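Local coordinates for protein putative 4-amino-4-deoxychorismate lyase (Thermus thermophilus, PDB 2ZGI) that binds pyridoxal 5'-phosphate and is probably a lyase acting on 4-amino-4-deoxychorismate, within the class-IV aminotransferase family, at residues 133-136 and 137-140. Residues are numbered along the deposited sequence; the frame is centred on the assembly and turned at random.
Sequences YRLA and LEEA
Arg134 and Glu138, one helical turn apart, are joined by charge and by water. The direct salt bridge is long, 3.8 Å from Arg134 NH2 to Glu138 OE2, and the guanidinium and carboxylate planes stand 81° apart, so the two groups do not pair flat. A water bridges the two side chains by a second route: at the guanidinium edge and in its plane, it accepts from Arg134 NE at 3.0 Å and donates to Glu138 OE2 at 2.8 Å. The bend of the arginine chain at chi3 (56°) turns its head group toward this water, while NH1 is hydrogen-bonded to His20 of the second subunit, where Arg134 also packs on Ala16.

In van der Waals contact, the Leu135 methyl CD2 lies against Glu138 OE1 at 3.8 Å, the two side chains crossing at a slant. Glu138 CG rests 3.5 Å from Arg134 O, the same carbonyl that takes the Glu138 N-H.

Four successive carbonyls, Tyr133 to Ala136, accept from the N-H four residues on, Leu137 to Ala140, with N-H...O angles of 160° or more, the pattern of an alpha-helix; the shortest bond is Glu138 N to Arg134 O, 2.8 Å.

The Tyr133 side chain, about 3 Å from the bound pyridoxal phosphate at the nearest atoms, belongs to its pocket. Helix 131-142 links two strands in a beta-alpha-beta unit: Glu139 forms a salt bridge with Arg112, and Ala136 packs on Thr114 of strand 111-117 and Leu150 of strand 147-151.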
# COMPACT_ATOMS: atom_id res chain seq x y z
N TYR D 133 11.15 -2.92 13.36
CA TYR D 133 10.79 -2.88 14.77
C TYR D 133 11.52 -1.73 15.46
O TYR D 133 10.94 -1.00 16.24
CB TYR D 133 11.11 -4.22 15.46
CG TYR D 133 10.46 -5.38 14.73
CD1 TYR D 133 9.13 -5.74 14.98
CD2 TYR D 133 11.17 -6.09 13.76
CE1 TYR D 133 8.53 -6.80 14.26
CE2 TYR D 133 10.59 -7.11 13.06
CZ TYR D 133 9.28 -7.49 13.32
OH TYR D 133 8.76 -8.53 12.59
N ARG D 134 12.79 -1.54 15.13
CA ARG D 134 13.50 -0.36 15.70
C ARG D 134 12.78 0.93 15.33
O ARG D 134 12.47 1.76 16.19
CB ARG D 134 14.94 -0.30 15.22
CG ARG D 134 15.83 -1.49 15.66
CD ARG D 134 17.27 -1.27 15.21
NE ARG D 134 17.82 -0.01 15.70
CZ ARG D 134 18.39 0.18 16.89
NH1 ARG D 134 18.54 -0.83 17.76
NH2 ARG D 134 18.83 1.39 17.21
N LEU D 135 12.51 1.09 14.03
CA LEU D 135 11.86 2.30 13.51
C LEU D 135 10.46 2.52 14.11
O LEU D 135 10.07 3.67 14.43
CB LEU D 135 11.81 2.26 11.98
CG LEU D 135 13.17 2.30 11.30
CD1 LEU D 135 13.05 1.86 9.85
CD2 LEU D 135 13.93 3.69 11.45
N ALA D 136 9.72 1.42 14.31
CA ALA D 136 8.43 1.48 14.97
C ALA D 136 8.54 1.98 16.43
O ALA D 136 7.73 2.83 16.87
CB ALA D 136 7.69 0.12 14.89
N LEU D 137 9.53 1.48 17.18
CA LEU D 137 9.70 1.93 18.56
C LEU D 137 10.19 3.39 18.59
O LEU D 137 9.75 4.17 19.44
CB LEU D 137 10.68 1.03 19.33
CG LEU D 137 10.99 1.44 20.79
CD1 LEU D 137 9.73 1.43 21.68
CD2 LEU D 137 12.09 0.57 21.40
N GLU D 138 11.08 3.75 17.68
CA GLU D 138 11.57 5.15 17.60
C GLU D 138 10.42 6.13 17.36
O GLU D 138 10.31 7.15 18.05
CB GLU D 138 12.69 5.32 16.57
CG GLU D 138 14.04 4.73 17.03
CD GLU D 138 15.08 4.52 15.91
OE1 GLU D 138 14.91 5.07 14.80
OE2 GLU D 138 16.08 3.79 16.16
N GLU D 139 9.53 5.80 16.44
CA GLU D 139 8.32 6.59 16.23
C GLU D 139 7.43 6.68 17.48
O GLU D 139 6.98 7.79 17.86
CB GLU D 139 7.54 6.09 15.01
CG GLU D 139 6.36 7.03 14.64
CD GLU D 139 5.47 6.46 13.56
OE1 GLU D 139 6.03 6.04 12.53
OE2 GLU D 139 4.23 6.41 13.76
N ALA D 140 7.19 5.55 18.14
CA ALA D 140 6.37 5.54 19.33
C ALA D 140 6.92 6.48 20.41
O ALA D 140 6.18 7.28 21.03
CB ALA D 140 6.21 4.12 19.87
O HOH W 1 17.39 2.51 14.06